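Local coordinates for putative uncharacterized protein (Chaetomium thermophilum, PDB 5T8V), which probably acts, as a member of the SCC2/Nipped-B family, in loading cohesin onto chromatin, and is represented here by its C-terminal, HEAT-repeat fragment, at residues Arg723-Ala728 with Gln782-Arg786; Val694-Phe698 with Ala709-Ala713; Ser1371-Leu1375 with Ala1445-Leu1449; Met1301-Val1305 with Ile1377-Arg1381; Leu100-Val104 with Trp116-Leu120. One frame throughout, in Å; residues are numbered along the deposited sequence.

Contact 1. Residues Arg723-Ala728 with Gln782-Arg786; sequences RVLRSA and QTVKR
Both segments are alpha-helical: 723-728 lies in helix 723-735, and 782-786 forms the C-terminal end of helix 773-786. Their axes approach to 9.0 Å at a signed crossing angle of -64°, and the closest CA atoms are those of Ser727 and Thr783, 4.7 Å apart. Ser727, the most covered residue, permits this because it is small; its CA-CB bond is directed at the other helix, and its CA lies 3.6 Å from Thr783 OG1. That oxygen is hydrogen-bonded to Leu779 O in its own helix, so the approach is packing. In the p rotamer, Ser727 OG turns back to its own helix, 2.8 Å from Arg723 O and 2.7 Å from Val724 O. The two helices belong to the HEAT-repeat solenoid, within the PDS5-like part of the chain, and here cross steeply rather than pairing antiparallel. Arg786 (chi1 t, chi2 t, chi3 m) reaches over the crossing: one face of its guanidinium covers Ala728 CA, NE lies 3.6 Å from Ser727 OG, and NH2 is 3.5 Å from Val724 CG1. Gln782 (chi1 m, chi2 t) places OE1 3.6 Å from Arg723 CD, while the Arg723 guanidinium leads away to a salt bridge with Glu775.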
# COMPACT_ATOMS: atom_id res chain seq x y z
N ARG A 723 -17.81 -20.37 -11.39
CA ARG A 723 -18.75 -20.75 -10.34
C ARG A 723 -18.04 -20.99 -9.01
O ARG A 723 -18.62 -20.72 -7.95
CB ARG A 723 -19.52 -22.00 -10.76
CG ARG A 723 -20.55 -21.73 -11.84
CD ARG A 723 -21.07 -23.01 -12.47
NE ARG A 723 -22.26 -22.77 -13.28
CZ ARG A 723 -22.78 -23.64 -14.13
NH1 ARG A 723 -22.22 -24.84 -14.30
NH2 ARG A 723 -23.87 -23.33 -14.82
N VAL A 724 -16.80 -21.49 -9.04
CA VAL A 724 -16.06 -21.71 -7.80
C VAL A 724 -15.79 -20.38 -7.11
O VAL A 724 -16.07 -20.21 -5.91
CB VAL A 724 -14.77 -22.49 -8.08
CG1 VAL A 724 -14.05 -22.84 -6.77
CG2 VAL A 724 -15.06 -23.76 -8.87
N LEU A 725 -15.23 -19.42 -7.85
CA LEU A 725 -15.04 -18.08 -7.31
C LEU A 725 -16.36 -17.52 -6.77
O LEU A 725 -16.49 -17.27 -5.57
CB LEU A 725 -14.48 -17.14 -8.39
CG LEU A 725 -13.05 -17.33 -8.88
CD1 LEU A 725 -12.64 -16.09 -9.66
CD2 LEU A 725 -12.07 -17.61 -7.74
N ARG A 726 -17.34 -17.33 -7.66
CA ARG A 726 -18.60 -16.72 -7.25
C ARG A 726 -19.16 -17.38 -5.99
O ARG A 726 -19.64 -16.69 -5.08
CB ARG A 726 -19.62 -16.80 -8.39
CG ARG A 726 -19.46 -15.70 -9.44
CD ARG A 726 -20.48 -15.85 -10.56
NE ARG A 726 -20.57 -14.66 -11.39
CZ ARG A 726 -21.35 -14.55 -12.47
NH1 ARG A 726 -22.11 -15.56 -12.85
NH2 ARG A 726 -21.36 -13.42 -13.16
N SER A 727 -19.10 -18.71 -5.92
CA SER A 727 -19.64 -19.40 -4.75
C SER A 727 -18.83 -19.08 -3.50
O SER A 727 -19.40 -18.91 -2.41
CB SER A 727 -19.67 -20.91 -5.00
OG SER A 727 -18.37 -21.42 -5.24
N ALA A 728 -17.50 -19.00 -3.62
CA ALA A 728 -16.68 -18.65 -2.46
C ALA A 728 -16.95 -17.22 -2.01
O ALA A 728 -17.10 -16.95 -0.80
CB ALA A 728 -15.20 -18.83 -2.80
N GLN A 782 -24.43 -24.36 -4.93
CA GLN A 782 -23.00 -24.48 -4.67
C GLN A 782 -22.60 -23.70 -3.43
O GLN A 782 -21.78 -24.17 -2.63
CB GLN A 782 -22.20 -23.99 -5.88
CG GLN A 782 -22.09 -25.00 -7.01
CD GLN A 782 -21.16 -24.54 -8.13
OE1 GLN A 782 -21.50 -24.63 -9.31
NE2 GLN A 782 -19.98 -24.06 -7.76
N THR A 783 -23.17 -22.51 -3.25
CA THR A 783 -22.78 -21.67 -2.12
C THR A 783 -23.17 -22.31 -0.79
O THR A 783 -22.37 -22.32 0.15
CB THR A 783 -23.41 -20.28 -2.25
OG1 THR A 783 -23.01 -19.69 -3.50
CG2 THR A 783 -22.96 -19.37 -1.11
N VAL A 784 -24.39 -22.84 -0.68
CA VAL A 784 -24.81 -23.44 0.58
C VAL A 784 -24.10 -24.77 0.80
O VAL A 784 -23.76 -25.13 1.93
CB VAL A 784 -26.34 -23.59 0.64
CG1 VAL A 784 -27.02 -22.25 0.37
CG2 VAL A 784 -26.83 -24.65 -0.34
N LYS A 785 -23.87 -25.53 -0.28
CA LYS A 785 -23.13 -26.78 -0.16
C LYS A 785 -21.69 -26.53 0.26
O LYS A 785 -21.07 -27.40 0.89
CB LYS A 785 -23.17 -27.54 -1.48
CG LYS A 785 -22.10 -28.63 -1.61
CD LYS A 785 -22.53 -29.72 -2.58
CE LYS A 785 -21.38 -30.64 -2.95
NZ LYS A 785 -20.57 -30.11 -4.09
N ARG A 786 -21.15 -25.35 -0.05
CA ARG A 786 -19.75 -25.08 0.25
C ARG A 786 -19.49 -25.09 1.75
O ARG A 786 -18.59 -25.80 2.22
CB ARG A 786 -19.35 -23.73 -0.36
CG ARG A 786 -17.99 -23.23 0.09
CD ARG A 786 -17.54 -22.04 -0.74
NE ARG A 786 -17.08 -22.45 -2.07
CZ ARG A 786 -15.84 -22.83 -2.35
NH1 ARG A 786 -14.91 -22.86 -1.40
NH2 ARG A 786 -15.51 -23.19 -3.58

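Contact 2. Residues Val694-Phe698 with Ala709-Ala713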
# COMPACT_ATOMS: atom_id res chain seq x y z
N VAL A 694 -8.60 -11.62 -1.30
CA VAL A 694 -9.64 -10.64 -1.00
C VAL A 694 -10.63 -11.21 0.01
O VAL A 694 -10.93 -10.59 1.03
CB VAL A 694 -10.34 -10.20 -2.30
CG1 VAL A 694 -11.52 -9.27 -2.00
CG2 VAL A 694 -9.35 -9.51 -3.23
N VAL A 695 -11.15 -12.42 -0.26
CA VAL A 695 -12.15 -13.00 0.64
C VAL A 695 -11.55 -13.24 2.01
O VAL A 695 -12.26 -13.15 3.03
CB VAL A 695 -12.72 -14.30 0.04
CG1 VAL A 695 -13.30 -14.04 -1.33
CG2 VAL A 695 -11.66 -15.39 -0.02
N ASN A 696 -10.26 -13.57 2.09
CA ASN A 696 -9.62 -13.71 3.38
C ASN A 696 -9.72 -12.42 4.18
O ASN A 696 -9.97 -12.44 5.39
CB ASN A 696 -8.16 -14.12 3.20
CG ASN A 696 -8.01 -15.54 2.69
OD1 ASN A 696 -8.99 -16.18 2.31
ND2 ASN A 696 -6.78 -16.04 2.67
N ARG A 697 -9.57 -11.28 3.51
CA ARG A 697 -9.70 -9.99 4.18
C ARG A 697 -11.09 -9.77 4.74
O ARG A 697 -11.28 -8.82 5.52
CB ARG A 697 -9.33 -8.86 3.22
CG ARG A 697 -7.92 -8.95 2.65
CD ARG A 697 -6.88 -8.35 3.58
NE ARG A 697 -6.76 -9.08 4.84
CZ ARG A 697 -6.08 -10.21 4.99
NH1 ARG A 697 -5.45 -10.76 3.96
NH2 ARG A 697 -6.03 -10.80 6.18
N PHE A 698 -12.07 -10.60 4.38
CA PHE A 698 -13.37 -10.53 5.04
C PHE A 698 -13.23 -10.73 6.54
O PHE A 698 -13.98 -10.12 7.32
CB PHE A 698 -14.32 -11.59 4.47
CG PHE A 698 -14.76 -11.33 3.04
CD1 PHE A 698 -14.31 -10.23 2.34
CD2 PHE A 698 -15.62 -12.21 2.41
CE1 PHE A 698 -14.71 -10.01 1.04
CE2 PHE A 698 -16.03 -11.99 1.11
CZ PHE A 698 -15.58 -10.89 0.43
N ALA A 709 -12.86 -4.83 1.04
CA ALA A 709 -12.57 -6.13 0.44
C ALA A 709 -13.83 -6.78 -0.12
O ALA A 709 -13.77 -7.47 -1.14
CB ALA A 709 -11.92 -7.04 1.48
N MET A 710 -14.98 -6.58 0.53
CA MET A 710 -16.20 -7.20 0.04
C MET A 710 -16.89 -6.39 -1.05
O MET A 710 -17.64 -6.96 -1.85
CB MET A 710 -17.17 -7.46 1.20
CG MET A 710 -17.58 -6.25 2.00
SD MET A 710 -18.63 -6.70 3.40
CE MET A 710 -17.52 -7.70 4.39
N LYS A 711 -16.64 -5.08 -1.12
CA LYS A 711 -17.07 -4.32 -2.29
C LYS A 711 -16.28 -4.75 -3.53
O LYS A 711 -16.85 -5.04 -4.59
CB LYS A 711 -16.91 -2.82 -2.03
CG LYS A 711 -17.77 -1.94 -2.93
CD LYS A 711 -19.24 -1.99 -2.53
CE LYS A 711 -20.09 -1.07 -3.39
NZ LYS A 711 -21.53 -1.10 -3.02
N LEU A 712 -14.95 -4.80 -3.40
CA LEU A 712 -14.12 -5.35 -4.47
C LEU A 712 -14.57 -6.75 -4.84
O LEU A 712 -14.68 -7.08 -6.03
CB LEU A 712 -12.66 -5.35 -4.04
CG LEU A 712 -11.65 -6.04 -4.97
CD1 LEU A 712 -11.60 -5.34 -6.32
CD2 LEU A 712 -10.28 -6.08 -4.33
N ALA A 713 -14.85 -7.59 -3.84
CA ALA A 713 -15.31 -8.94 -4.11
C ALA A 713 -16.65 -8.94 -4.83
O ALA A 713 -16.95 -9.87 -5.59
CB ALA A 713 -15.41 -9.74 -2.81
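Contact between 694-698 and 709-713 is almost wholly apolar, and six of its seven touching residues are buried. The aliphatic part centres on Val694, where the backbones come closest, with Val694 CA and Ala709 CA 5.6 Å apart. In the t rotamer its CG1 lies 4.2 Å from Ala709 CB and 4.0 Å from Ala713 CB, while CG2 meets Leu712 CD2 at 3.7 Å. The two alanines, one turn apart, leave a shallow hollow on the second helix that the valine can enter; its CG1 comes within 3.0 Å of Ala709 O, a very tight approach to the backbone. Beside it, Arg697 CB rests 3.6 Å from Ala709 CB, and the rest of that side chain turns away to a salt bridge with Asp700.

The aromatic part is supplied by Phe698, which inserts its ring tip rather than lying flat on the helix. CZ is 3.4 Å from Ala713 CB, and CE1 is 3.5 Å from Met710 CB and 3.3 Å from Met710 CA. The ring edge also faces Ala709 O, 3.5 Å from CE1.

Leu673 and Ile676 of helix 666-682 and Ile729 of helix 723-735 extend this core to adjoining helices. Helices 685-696 and 703-719 are joined by a short connection that includes Phe698; consecutive helices packed on each other and covered by their neighbours are the construction principle of a HEAT-repeat solenoid.

Contact 3. Residues Ser1371-Leu1375 with Ala1445-Leu1449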
# COMPACT_ATOMS: atom_id res chain seq x y z
N SER A 1371 11.17 -13.30 50.30
CA SER A 1371 11.94 -12.39 49.46
C SER A 1371 11.46 -12.42 48.01
O SER A 1371 11.11 -11.37 47.44
CB SER A 1371 13.43 -12.76 49.53
OG SER A 1371 13.92 -12.67 50.86
N MET A 1372 11.44 -13.60 47.40
CA MET A 1372 11.07 -13.74 45.99
C MET A 1372 9.88 -12.87 45.62
O MET A 1372 9.87 -12.23 44.57
CB MET A 1372 10.76 -15.20 45.66
CG MET A 1372 11.97 -16.10 45.54
SD MET A 1372 11.52 -17.74 44.95
CE MET A 1372 10.44 -18.28 46.26
N ILE A 1373 8.86 -12.85 46.49
CA ILE A 1373 7.70 -12.01 46.24
C ILE A 1373 8.13 -10.56 46.05
O ILE A 1373 7.81 -9.92 45.05
CB ILE A 1373 6.68 -12.15 47.39
CG1 ILE A 1373 6.20 -13.60 47.49
CG2 ILE A 1373 5.50 -11.20 47.19
CD1 ILE A 1373 5.30 -13.88 48.68
N LEU A 1374 8.89 -10.02 47.02
CA LEU A 1374 9.27 -8.61 46.96
C LEU A 1374 10.18 -8.32 45.78
O LEU A 1374 10.00 -7.31 45.09
CB LEU A 1374 9.94 -8.20 48.27
CG LEU A 1374 9.07 -8.27 49.52
CD1 LEU A 1374 9.44 -9.48 50.33
CD2 LEU A 1374 9.20 -7.00 50.35
N LEU A 1375 11.17 -9.19 45.52
CA LEU A 1375 12.05 -8.97 44.38
C LEU A 1375 11.27 -8.97 43.08
O LEU A 1375 11.58 -8.20 42.16
CB LEU A 1375 13.15 -10.03 44.35
CG LEU A 1375 14.26 -9.89 45.40
CD1 LEU A 1375 14.12 -10.95 46.47
CD2 LEU A 1375 15.63 -9.96 44.76
N ALA A 1445 18.89 -14.88 47.11
CA ALA A 1445 17.62 -14.18 47.09
C ALA A 1445 17.46 -13.30 48.32
O ALA A 1445 17.22 -12.09 48.20
CB ALA A 1445 16.47 -15.18 46.99
N CYS A 1446 17.62 -13.88 49.51
CA CYS A 1446 17.55 -13.10 50.74
C CYS A 1446 18.56 -11.96 50.71
O CYS A 1446 18.25 -10.85 51.16
CB CYS A 1446 17.79 -14.00 51.94
SG CYS A 1446 16.59 -15.34 52.12
N LYS A 1447 19.76 -12.22 50.20
CA LYS A 1447 20.77 -11.17 50.11
C LYS A 1447 20.30 -10.03 49.21
O LYS A 1447 20.30 -8.86 49.61
CB LYS A 1447 22.08 -11.76 49.59
CG LYS A 1447 23.24 -10.78 49.56
CD LYS A 1447 24.29 -11.22 48.55
CE LYS A 1447 25.50 -10.31 48.57
NZ LYS A 1447 26.45 -10.63 47.46
N ASP A 1448 19.89 -10.36 47.98
CA ASP A 1448 19.40 -9.35 47.05
C ASP A 1448 18.23 -8.58 47.63
O ASP A 1448 17.99 -7.43 47.24
CB ASP A 1448 19.01 -10.00 45.72
CG ASP A 1448 20.19 -10.57 44.97
OD1 ASP A 1448 21.31 -10.03 45.11
OD2 ASP A 1448 20.01 -11.56 44.22
N LEU A 1449 17.48 -9.19 48.55
CA LEU A 1449 16.39 -8.47 49.20
C LEU A 1449 16.91 -7.53 50.28
O LEU A 1449 16.42 -6.41 50.42
CB LEU A 1449 15.38 -9.46 49.78
CG LEU A 1449 14.08 -8.92 50.40
CD1 LEU A 1449 14.27 -8.64 51.88
CD2 LEU A 1449 13.57 -7.68 49.68
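Leu1375 lies across one turn of the opposing helix, from Ala1445 to Leu1449. Its CD1 is 3.7 Å from Ala1445 O and 3.8 Å from Leu1449 CB, while CD2 meets Asp1448 CB at 3.5 Å, so the acidic residue contributes its methylene here. Leu1449 answers from the second helix, placing CD2 3.9 Å from Leu1374 CB. At the other end of the interface Ser1371, a small residue, lets the backbones approach, with Ser1371 CA and Cys1446 CA 5.8 Å apart. Its OG sits 3.7 Å from both Cys1446 CA and Leu1449 CB, and hydrogen-bonds to Leu1367 O within its own helix. This is helix-helix packing in the all-helical C-terminal part of the fragment: the segments of helices 1364-1387 and 1439-1452 cross at 49°, their axes 9.2 Å apart. Helix 1291-1319 packs against both, its Ile1316 touching Ser1371 and Cys1446 and its Val1312 and Ala1313 meeting Leu1449, whereas Ile1373 faces helix 1271-1284.

Contact 4. Residues Met1301-Val1305 with Ile1377-Arg1381; sequences MERLV and IWEVR
Ile1377 is the centre of this interface, with its CA-CB bond directed at the opposing helix and more surface covered than any other residue of the pair. In the mt rotamer its CG2 meets Val1305 CG2 at 3.4 Å and Met1301 CB at 3.9 Å, and its CD1 reaches Leu1304 CD2 at 4.0 Å. The setting is an antiparallel helix pair in the all-helical C-terminal part of the fragment. Both segments, 1301-1305 of helix 1291-1319 and 1377-1381 of helix 1364-1387, are alpha-helical throughout; their axes pass at 10.1 Å with a signed crossing angle of -153°. The CA atoms of Met1301 and Ile1377 are 6.8 Å apart and those of Val1305 and Trp1378 7.4 Å. Met1301, in the mtm rotamer, carries its CE along the interface to 4.1 Å from Arg1381 CB, and Leu1283 of helix 1271-1284 packs against it. Farther out, Trp1378 (chi1 t, chi2 -97°) swings its indole back across the gap, so that CE3 lies 4.4 Å from Val1305 CG1 and CZ3 4.1 Å from Glu1302 CG. Beyond it the edge becomes charged. Glu1302 (chi1 m, chi2 t) and Arg1381 (chi1 t, chi2 -96°) form a salt bridge in which a single carboxylate oxygen, Glu1302 OE2, accepts from both Arg1381 NE at 3.0 Å and Arg1381 NH2 at 2.9 Å.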
# COMPACT_ATOMS: atom_id res chain seq x y z
N MET A 1301 2.79 -0.39 44.98
CA MET A 1301 3.81 -1.43 45.02
C MET A 1301 5.02 -0.98 45.82
O MET A 1301 5.55 -1.74 46.64
CB MET A 1301 4.22 -1.81 43.59
CG MET A 1301 3.11 -2.47 42.79
SD MET A 1301 3.67 -3.18 41.22
CE MET A 1301 4.13 -1.71 40.31
N GLU A 1302 5.47 0.26 45.61
CA GLU A 1302 6.55 0.80 46.43
C GLU A 1302 6.15 0.87 47.89
O GLU A 1302 6.96 0.57 48.78
CB GLU A 1302 6.95 2.19 45.92
CG GLU A 1302 7.57 2.20 44.53
CD GLU A 1302 7.77 3.61 43.99
OE1 GLU A 1302 7.41 4.57 44.70
OE2 GLU A 1302 8.28 3.75 42.86
N ARG A 1303 4.90 1.25 48.17
CA ARG A 1303 4.43 1.33 49.55
C ARG A 1303 4.47 -0.05 50.21
O ARG A 1303 4.98 -0.20 51.33
CB ARG A 1303 3.02 1.92 49.58
CG ARG A 1303 2.48 2.18 50.98
CD ARG A 1303 1.28 3.13 50.95
NE ARG A 1303 0.22 2.68 50.06
CZ ARG A 1303 0.00 3.14 48.83
NH1 ARG A 1303 0.77 4.09 48.31
NH2 ARG A 1303 -0.99 2.65 48.10
N LEU A 1304 3.93 -1.06 49.53
CA LEU A 1304 3.94 -2.42 50.07
C LEU A 1304 5.37 -2.91 50.29
O LEU A 1304 5.71 -3.38 51.39
CB LEU A 1304 3.19 -3.36 49.13
CG LEU A 1304 3.38 -4.86 49.38
CD1 LEU A 1304 3.00 -5.24 50.81
CD2 LEU A 1304 2.58 -5.67 48.38
N VAL A 1305 6.20 -2.82 49.26
CA VAL A 1305 7.58 -3.31 49.37
C VAL A 1305 8.30 -2.63 50.52
O VAL A 1305 9.00 -3.29 51.31
CB VAL A 1305 8.31 -3.11 48.03
CG1 VAL A 1305 9.80 -3.38 48.17
CG2 VAL A 1305 7.71 -4.00 46.95
N ILE A 1377 7.98 -8.15 42.76
CA ILE A 1377 7.22 -6.89 42.76
C ILE A 1377 8.10 -5.76 42.26
O ILE A 1377 7.73 -5.02 41.34
CB ILE A 1377 6.68 -6.60 44.18
CG1 ILE A 1377 5.66 -7.65 44.60
CG2 ILE A 1377 6.04 -5.21 44.23
CD1 ILE A 1377 5.29 -7.58 46.07
N TRP A 1378 9.27 -5.59 42.87
CA TRP A 1378 10.15 -4.49 42.48
C TRP A 1378 10.64 -4.64 41.05
O TRP A 1378 10.83 -3.64 40.35
CB TRP A 1378 11.34 -4.40 43.43
CG TRP A 1378 12.19 -3.19 43.18
CD1 TRP A 1378 13.33 -3.14 42.44
CD2 TRP A 1378 11.95 -1.86 43.65
NE1 TRP A 1378 13.83 -1.86 42.42
CE2 TRP A 1378 13.00 -1.06 43.17
CE3 TRP A 1378 10.96 -1.28 44.45
CZ2 TRP A 1378 13.08 0.31 43.45
CZ3 TRP A 1378 11.04 0.07 44.73
CH2 TRP A 1378 12.10 0.85 44.23
N GLU A 1379 10.86 -5.88 40.59
CA GLU A 1379 11.24 -6.09 39.20
C GLU A 1379 10.18 -5.53 38.26
O GLU A 1379 10.49 -4.71 37.38
CB GLU A 1379 11.46 -7.58 38.94
CG GLU A 1379 11.92 -7.92 37.53
CD GLU A 1379 13.28 -7.33 37.21
OE1 GLU A 1379 14.04 -7.01 38.15
OE2 GLU A 1379 13.60 -7.18 36.00
N VAL A 1380 8.93 -5.94 38.44
CA VAL A 1380 7.85 -5.40 37.62
C VAL A 1380 7.76 -3.89 37.79
O VAL A 1380 7.46 -3.16 36.83
CB VAL A 1380 6.51 -6.08 37.97
CG1 VAL A 1380 5.36 -5.43 37.22
CG2 VAL A 1380 6.58 -7.57 37.64
N ARG A 1381 8.03 -3.39 39.00
CA ARG A 1381 7.96 -1.96 39.25
C ARG A 1381 8.94 -1.21 38.36
O ARG A 1381 8.56 -0.30 37.61
CB ARG A 1381 8.25 -1.68 40.73
CG ARG A 1381 8.34 -0.21 41.09
CD ARG A 1381 9.79 0.28 41.11
NE ARG A 1381 9.90 1.67 41.53
CZ ARG A 1381 11.01 2.39 41.45
NH1 ARG A 1381 12.12 1.85 40.96
NH2 ARG A 1381 11.02 3.65 41.86

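Contact 5. Residues Leu100-Val104 with Trp116-Leu120; sequences LDFSV and WLELL
Segment 100-104 is an irregular, largely extended piece of loop broken at Phe102 (phi/psi -96/20°), whereas 116-120 begins in helix 112-117 and runs to the start of helix 120-136. The closest CA atoms, those of Phe102 and Trp116, are 7.1 Å apart, and two bumps of the second segment fill the space between the segments. The larger is the Trp116 indole (chi1 t, chi2 75°): its edge meets the loop backbone, NE1 donating a 2.8 Å hydrogen bond to Phe102 O, and one face of its six-membered ring receives Val104 CG2 in a CH-pi contact, 4.0 Å from the centroid. Leu119 (mt) is the second bump. It fits the hollow between Leu100 and Phe102, with CD2 3.8 Å from Leu100 CD1 and CD1 4.2 Å from Phe102 CB. The segment 100-104 thus belongs to a connection between consecutive helices of the helical-repeat fold, folded back on helix 112-117 and covered by helix 149-172 through Phe102 and Trp116.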
# COMPACT_ATOMS: atom_id res chain seq x y z
N LEU A 100 27.32 57.74 -23.16
CA LEU A 100 25.93 57.85 -23.55
C LEU A 100 25.06 56.87 -22.77
O LEU A 100 25.48 55.76 -22.44
CB LEU A 100 25.79 57.59 -25.05
CG LEU A 100 24.37 57.56 -25.63
CD1 LEU A 100 23.70 58.91 -25.48
CD2 LEU A 100 24.40 57.12 -27.08
N ASP A 101 23.84 57.30 -22.47
CA ASP A 101 22.84 56.48 -21.79
C ASP A 101 21.71 56.21 -22.78
O ASP A 101 20.80 57.02 -22.94
CB ASP A 101 22.32 57.17 -20.53
CG ASP A 101 21.10 56.49 -19.95
OD1 ASP A 101 21.27 55.50 -19.21
OD2 ASP A 101 19.97 56.94 -20.23
N PHE A 102 21.79 55.06 -23.45
CA PHE A 102 20.80 54.66 -24.44
C PHE A 102 19.73 53.73 -23.85
O PHE A 102 19.05 53.03 -24.60
CB PHE A 102 21.48 53.99 -25.63
CG PHE A 102 22.46 52.92 -25.25
CD1 PHE A 102 22.03 51.65 -24.89
CD2 PHE A 102 23.82 53.17 -25.27
CE1 PHE A 102 22.94 50.67 -24.54
CE2 PHE A 102 24.73 52.20 -24.93
CZ PHE A 102 24.29 50.94 -24.56
N SER A 103 19.58 53.73 -22.53
CA SER A 103 18.62 52.84 -21.90
C SER A 103 17.19 53.32 -22.11
O SER A 103 16.93 54.52 -22.26
CB SER A 103 18.91 52.73 -20.40
OG SER A 103 18.86 54.00 -19.77
N VAL A 104 16.27 52.38 -22.14
CA VAL A 104 14.84 52.66 -22.23
C VAL A 104 14.26 52.69 -20.83
O VAL A 104 14.65 51.90 -19.96
CB VAL A 104 14.13 51.61 -23.11
CG1 VAL A 104 12.61 51.69 -22.95
CG2 VAL A 104 14.51 51.80 -24.56
N TRP A 116 14.93 58.95 -28.55
CA TRP A 116 15.77 57.77 -28.37
C TRP A 116 16.20 57.19 -29.71
O TRP A 116 17.33 56.72 -29.86
CB TRP A 116 15.02 56.73 -27.54
CG TRP A 116 15.78 55.46 -27.29
CD1 TRP A 116 16.82 55.29 -26.42
CD2 TRP A 116 15.56 54.19 -27.91
NE1 TRP A 116 17.26 53.99 -26.46
CE2 TRP A 116 16.50 53.29 -27.37
CE3 TRP A 116 14.66 53.72 -28.87
CZ2 TRP A 116 16.57 51.96 -27.76
CZ3 TRP A 116 14.73 52.39 -29.25
CH2 TRP A 116 15.67 51.53 -28.70
N LEU A 117 15.30 57.22 -30.70
CA LEU A 117 15.58 56.63 -32.01
C LEU A 117 16.69 57.34 -32.76
O LEU A 117 17.22 56.79 -33.73
CB LEU A 117 14.31 56.63 -32.86
CG LEU A 117 13.30 55.52 -32.54
CD1 LEU A 117 11.90 55.94 -32.92
CD2 LEU A 117 13.68 54.25 -33.27
N GLU A 118 17.05 58.56 -32.34
CA GLU A 118 18.12 59.28 -33.01
C GLU A 118 19.51 58.80 -32.60
O GLU A 118 20.49 59.12 -33.28
CB GLU A 118 17.98 60.78 -32.73
CG GLU A 118 16.63 61.34 -33.14
CD GLU A 118 16.57 62.85 -33.06
OE1 GLU A 118 15.45 63.40 -33.11
OE2 GLU A 118 17.64 63.49 -32.94
N LEU A 119 19.61 58.04 -31.51
CA LEU A 119 20.88 57.47 -31.08
C LEU A 119 21.28 56.24 -31.89
O LEU A 119 22.46 55.88 -31.89
CB LEU A 119 20.81 57.09 -29.60
CG LEU A 119 20.35 58.17 -28.62
CD1 LEU A 119 20.00 57.54 -27.28
CD2 LEU A 119 21.41 59.24 -28.46
N LEU A 120 20.33 55.61 -32.57
CA LEU A 120 20.60 54.30 -33.16
C LEU A 120 21.75 54.31 -34.15
O LEU A 120 22.50 53.32 -34.18
CB LEU A 120 19.32 53.75 -33.82
CG LEU A 120 18.12 53.50 -32.90
CD1 LEU A 120 17.04 52.76 -33.67
CD2 LEU A 120 18.50 52.73 -31.64

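Overall arrangement
Contacts 1 and 2 are close neighbours in the solenoid, with centres 15 Å apart, and use the consecutive helices 685-696, 703-719, 723-735 and, farther on, 773-786. Contact 2 is the buried, apolar one; contact 1, nearer the surface, mixes small residues with long polar side chains. Contacts 3 and 4 share helix 1364-1387, while helix 1291-1319, which supplies contact 4, also covers contact 3; they touch through Leu1374 CD2 and Val1305 O at 3.8 Å. Both have apolar centres, but contact 4 alone among the five carries a salt bridge across its segments. Contact 5 stands apart, about 78 Å or more between centres from the others, and joins a loop to a helix end.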